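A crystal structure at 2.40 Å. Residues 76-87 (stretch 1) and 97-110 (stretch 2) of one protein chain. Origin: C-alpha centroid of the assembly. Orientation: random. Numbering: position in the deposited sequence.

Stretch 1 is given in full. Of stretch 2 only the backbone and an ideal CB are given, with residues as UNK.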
# COMPACT_ATOMS: atom_id res chain seq x y z
N SER A 76 12.91 0.92 12.65
CA SER A 76 11.65 0.50 12.04
C SER A 76 10.63 1.64 12.12
O SER A 76 10.50 2.29 13.15
CB SER A 76 11.09 -0.74 12.73
OG SER A 76 9.97 -1.26 12.02
N PHE A 77 9.91 1.86 11.02
CA PHE A 77 8.97 2.98 10.93
C PHE A 77 7.54 2.49 10.76
O PHE A 77 7.30 1.49 10.09
CB PHE A 77 9.37 3.89 9.76
CG PHE A 77 10.78 4.40 9.84
CD1 PHE A 77 11.06 5.62 10.44
CD2 PHE A 77 11.84 3.65 9.33
CE1 PHE A 77 12.37 6.10 10.53
CE2 PHE A 77 13.15 4.12 9.41
CZ PHE A 77 13.41 5.34 10.01
N GLY A 78 6.61 3.18 11.41
CA GLY A 78 5.19 2.84 11.34
C GLY A 78 4.66 2.20 12.61
O GLY A 78 5.33 2.25 13.65
N PRO A 79 3.47 1.59 12.55
CA PRO A 79 2.61 1.45 11.37
C PRO A 79 1.95 2.76 10.94
O PRO A 79 1.49 3.53 11.78
CB PRO A 79 1.55 0.45 11.84
CG PRO A 79 1.45 0.69 13.30
CD PRO A 79 2.85 0.98 13.74
N TYR A 80 1.92 3.02 9.63
CA TYR A 80 1.29 4.22 9.10
C TYR A 80 0.11 3.87 8.19
O TYR A 80 0.09 2.79 7.59
CB TYR A 80 2.29 5.06 8.30
CG TYR A 80 3.52 5.47 9.07
CD1 TYR A 80 3.42 6.28 10.20
CD2 TYR A 80 4.79 5.07 8.65
CE1 TYR A 80 4.56 6.67 10.91
CE2 TYR A 80 5.93 5.46 9.36
CZ TYR A 80 5.81 6.25 10.48
OH TYR A 80 6.93 6.63 11.18
N PRO A 81 -0.87 4.78 8.07
CA PRO A 81 -1.89 4.64 7.02
C PRO A 81 -1.25 4.72 5.62
O PRO A 81 -0.22 5.37 5.44
CB PRO A 81 -2.82 5.83 7.25
CG PRO A 81 -2.53 6.32 8.62
CD PRO A 81 -1.10 5.98 8.90
N PHE A 82 -1.86 4.05 4.65
CA PHE A 82 -1.37 4.12 3.28
C PHE A 82 -2.50 3.86 2.30
O PHE A 82 -3.48 3.19 2.64
CB PHE A 82 -0.24 3.10 3.04
CG PHE A 82 -0.74 1.73 2.69
CD1 PHE A 82 -1.00 0.80 3.68
CD2 PHE A 82 -0.97 1.38 1.36
CE1 PHE A 82 -1.48 -0.46 3.35
CE2 PHE A 82 -1.44 0.13 1.03
CZ PHE A 82 -1.70 -0.79 2.03
N ALA A 83 -2.37 4.43 1.11
CA ALA A 83 -3.17 4.04 -0.04
C ALA A 83 -2.20 3.48 -1.07
O ALA A 83 -0.99 3.70 -0.96
CB ALA A 83 -3.92 5.23 -0.60
N ALA A 84 -2.71 2.75 -2.06
CA ALA A 84 -1.84 2.12 -3.05
C ALA A 84 -2.59 1.79 -4.32
O ALA A 84 -3.77 1.43 -4.26
CB ALA A 84 -1.21 0.85 -2.48
N SER A 85 -1.90 1.88 -5.45
CA SER A 85 -2.48 1.49 -6.74
C SER A 85 -1.93 0.14 -7.16
O SER A 85 -0.72 -0.08 -7.13
CB SER A 85 -2.15 2.53 -7.80
OG SER A 85 -2.63 3.81 -7.43
N ILE A 86 -2.84 -0.77 -7.54
CA ILE A 86 -2.47 -2.08 -8.08
C ILE A 86 -2.93 -2.17 -9.54
O ILE A 86 -4.13 -2.25 -9.81
CB ILE A 86 -3.09 -3.24 -7.26
CG1 ILE A 86 -2.51 -3.28 -5.85
CG2 ILE A 86 -2.84 -4.59 -7.95
CD1 ILE A 86 -3.24 -2.40 -4.86
N GLY A 87 -1.97 -2.16 -10.47
CA GLY A 87 -2.30 -2.27 -11.89
C GLY A 87 -1.12 -2.64 -12.77
O GLY A 87 0.01 -2.73 -12.30
N UNK A 97 1.76 -6.59 -13.55
CA UNK A 97 1.13 -6.18 -12.30
C UNK A 97 2.14 -5.43 -11.42
O UNK A 97 3.21 -5.95 -11.09
CB UNK A 97 0.57 -7.40 -11.56
N UNK A 98 1.79 -4.20 -11.07
CA UNK A 98 2.63 -3.32 -10.28
C UNK A 98 1.86 -2.96 -9.01
O UNK A 98 0.63 -2.89 -9.03
CB UNK A 98 3.03 -2.07 -11.07
N UNK A 99 2.59 -2.75 -7.92
CA UNK A 99 2.01 -2.23 -6.68
C UNK A 99 2.75 -0.96 -6.30
O UNK A 99 3.96 -0.97 -6.13
CB UNK A 99 2.08 -3.26 -5.55
N UNK A 100 2.00 0.13 -6.18
CA UNK A 100 2.56 1.45 -6.00
C UNK A 100 1.96 2.08 -4.74
O UNK A 100 0.85 2.60 -4.79
CB UNK A 100 2.30 2.32 -7.23
N UNK A 101 2.70 2.03 -3.61
CA UNK A 101 2.14 2.49 -2.35
C UNK A 101 2.41 3.97 -2.07
O UNK A 101 3.44 4.51 -2.49
CB UNK A 101 2.70 1.64 -1.21
N UNK A 102 1.47 4.60 -1.36
CA UNK A 102 1.59 6.00 -0.97
C UNK A 102 1.34 6.13 0.53
O UNK A 102 0.20 6.25 0.97
CB UNK A 102 0.61 6.87 -1.76
N UNK A 103 2.42 6.10 1.31
CA UNK A 103 2.31 6.24 2.76
C UNK A 103 1.79 7.62 3.13
O UNK A 103 2.33 8.64 2.68
CB UNK A 103 3.66 5.99 3.43
N UNK A 104 0.75 7.65 3.96
CA UNK A 104 0.26 8.90 4.55
C UNK A 104 1.18 9.31 5.70
O UNK A 104 0.78 9.37 6.86
CB UNK A 104 -1.18 8.75 5.04
N UNK A 105 2.44 9.58 5.34
CA UNK A 105 3.47 9.96 6.30
C UNK A 105 4.63 10.66 5.59
O UNK A 105 4.99 10.29 4.47
CB UNK A 105 3.97 8.73 7.06
N UNK A 106 5.21 11.65 6.25
CA UNK A 106 6.30 12.43 5.68
C UNK A 106 7.62 11.94 6.27
O UNK A 106 7.97 12.30 7.39
CB UNK A 106 6.10 13.92 5.94
N UNK A 107 8.33 11.11 5.51
CA UNK A 107 9.62 10.58 5.93
C UNK A 107 10.72 11.62 5.81
O UNK A 107 11.62 11.69 6.67
CB UNK A 107 9.98 9.34 5.10
N UNK A 108 10.65 12.43 4.75
CA UNK A 108 11.67 13.43 4.45
C UNK A 108 12.80 12.89 3.60
O UNK A 108 13.81 13.57 3.37
CB UNK A 108 12.24 14.00 5.75
N UNK A 109 12.64 11.66 3.11
CA UNK A 109 13.64 10.99 2.30
C UNK A 109 13.05 9.75 1.63
O UNK A 109 11.98 9.28 2.01
CB UNK A 109 14.85 10.61 3.16
N UNK A 110 13.75 9.25 0.63
CA UNK A 110 13.35 8.01 -0.04
C UNK A 110 13.94 6.81 0.69
O UNK A 110 14.93 6.93 1.41
CB UNK A 110 13.79 8.01 -1.50

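The two stretches run antiparallel, their strand axes at 155°. Backbone hydrogen bonds pair 98 with Gly87, 100 with Ser85 and 102 with Ala83.

At position 97 CA-to-CB points sideways, and the CB lies 4.8 Å from Gly87 O. Ile86 is within reach of a longer chain, so a flexible apolar residue would suit. It is Leu97, whose CD2 reaches Ile86 CG2 at 3.7 Å.

Position 98 donates its N to Gly87 O at 2.6 Å. Its CB shares a face with glycine, which leaves open room. Beta-branched or polar residues would suit. It is Thr98. Its side chain lies on the Gly87 side, and OG1 is hydrogen-bonded just outside the two stretches.

Position 99 points to the face of Ile86 and Ala84. Its CB is 4.6 Å from Ile86 CG1, so a medium apolar side chain fits. Val99 places CG2 3.9 Å from Ile86 CG1.

Position 100 lies beside Ser85. Its N bonds Ser85 O at 2.9 Å, and its O takes Ser85 N, also at 2.9 Å. The side chain starts on the face of Ser85, so many polar residues are possible. The residue is Glu100. Its OE2 accepts a 2.5 Å hydrogen bond from the OH of the residue at 102.

At position 101 the N makes no hydrogen bond to stretch 1, and phi is -91°. The CB is 4.2 Å from Ala84 CB and 4.5 Å from Phe82 CD2. A compact apolar residue suits, and proline is allowed. Pro101 rests its CB 4.3 Å from Ala84 CB.

Position 102 donates its N to Ala83 O at 2.6 Å, and its O accepts a hydrogen bond from Ala83 N at 3.2 Å. On this face stretch 1 offers small Ala83, then the hydroxyl of Ser85. A long side chain with a polar tip could span both. Tyr102 does so: CD2 is 4.3 Å from Ala83 CB, and its OH hydrogen-bonds Ser85 OG at 2.8 Å.

Position 103 faces the side of Phe82, with Tyr80 CB 5.1 Å from its CB. A large apolar or aromatic residue suits. Phe103 brings CD1 to 3.9 Å from Tyr80 CB and 4.1 Å from Phe82 CB.

Position 104 points toward stretch 1, and its N bonds Pro81 O at 2.9 Å. The proline ring invites a branched apolar residue. Leu104 puts CD2 3.7 Å from Pro81 CB, while CD1 comes 3.8 Å from Phe82 CA.

Position 105 sets its CB 3.9 Å from Tyr80 CG, over the ring. A flat ring or an aliphatic chain could cover it. The His105 ring stacks face-to-face on the Tyr80 ring, with centroids 3.8 Å apart and planes at 8°.

Position 106 is out of reach; Glu106 fills it.

Position 107 points sideways, but a long aromatic could reach Phe77 and Tyr80. Phe107 places CE1 4.0 Å from Phe77 CB and 3.9 Å from Tyr80 CE2.

Position 108 has phi 89°, which calls for glycine: Gly108.

Position 109 starts sideways, so only a large side chain would reach Phe77. Trp109 turns its edge toward that ring's face, with CH2 3.8 Å from Phe77 CZ.

Position 110 is out of reach. It is Asp110.

Stretch 2 (97-110) LTVEPYFLHEFGWD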
# COMPACT_ATOMS: atom_id res chain seq x y z
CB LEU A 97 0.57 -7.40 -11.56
CG LEU A 97 -0.47 -7.22 -10.44
CD1 LEU A 97 0.13 -6.64 -9.18
CD2 LEU A 97 -1.65 -6.38 -10.91
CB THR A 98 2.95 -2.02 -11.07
OG1 THR A 98 3.54 -2.35 -12.33
CG2 THR A 98 3.90 -1.13 -10.29
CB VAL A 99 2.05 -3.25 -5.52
CG1 VAL A 99 1.61 -2.60 -4.21
CG2 VAL A 99 1.18 -4.46 -5.85
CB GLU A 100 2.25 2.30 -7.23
CG GLU A 100 3.04 3.59 -7.33
CD GLU A 100 2.70 4.39 -8.57
OE1 GLU A 100 3.61 4.62 -9.39
OE2 GLU A 100 1.52 4.77 -8.73
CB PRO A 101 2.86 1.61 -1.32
CG PRO A 101 4.18 1.25 -1.96
CD PRO A 101 4.09 1.56 -3.44
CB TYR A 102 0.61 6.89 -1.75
CG TYR A 102 0.36 6.46 -3.18
CD1 TYR A 102 1.37 6.54 -4.14
CD2 TYR A 102 -0.89 6.00 -3.58
CE1 TYR A 102 1.14 6.15 -5.45
CE2 TYR A 102 -1.12 5.62 -4.89
CZ TYR A 102 -0.10 5.69 -5.82
OH TYR A 102 -0.34 5.31 -7.12
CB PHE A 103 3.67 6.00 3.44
CG PHE A 103 3.98 4.56 3.68
CD1 PHE A 103 3.42 3.90 4.76
CD2 PHE A 103 4.81 3.85 2.82
CE1 PHE A 103 3.68 2.55 4.98
CE2 PHE A 103 5.08 2.51 3.04
CZ PHE A 103 4.51 1.86 4.13
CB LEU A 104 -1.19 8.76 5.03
CG LEU A 104 -2.29 8.74 3.97
CD1 LEU A 104 -1.94 7.88 2.77
CD2 LEU A 104 -3.60 8.28 4.60
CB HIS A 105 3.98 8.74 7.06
CG HIS A 105 5.09 9.05 8.02
ND1 HIS A 105 4.88 9.74 9.19
CD2 HIS A 105 6.41 8.77 7.97
CE1 HIS A 105 6.03 9.87 9.83
NE2 HIS A 105 6.98 9.29 9.11
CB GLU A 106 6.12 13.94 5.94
CG GLU A 106 4.66 14.42 6.00
CD GLU A 106 4.10 14.45 7.43
OE1 GLU A 106 3.25 13.58 7.75
OE2 GLU A 106 4.54 15.32 8.23
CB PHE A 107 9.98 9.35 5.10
CG PHE A 107 9.07 8.17 5.31
CD1 PHE A 107 9.34 7.24 6.31
CD2 PHE A 107 7.95 7.99 4.52
CE1 PHE A 107 8.50 6.14 6.51
CE2 PHE A 107 7.10 6.89 4.71
CZ PHE A 107 7.38 5.97 5.71
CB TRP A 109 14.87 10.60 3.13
CG TRP A 109 14.57 10.24 4.57
CD1 TRP A 109 14.80 11.01 5.66
CD2 TRP A 109 13.99 9.02 5.05
NE1 TRP A 109 14.41 10.36 6.80
CE2 TRP A 109 13.90 9.13 6.46
CE3 TRP A 109 13.53 7.85 4.44
CZ2 TRP A 109 13.37 8.11 7.26
CZ3 TRP A 109 13.00 6.83 5.25
CH2 TRP A 109 12.93 6.98 6.64
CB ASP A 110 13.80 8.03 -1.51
CG ASP A 110 12.90 8.89 -2.39
OD1 ASP A 110 11.66 8.73 -2.31
OD2 ASP A 110 13.43 9.70 -3.17
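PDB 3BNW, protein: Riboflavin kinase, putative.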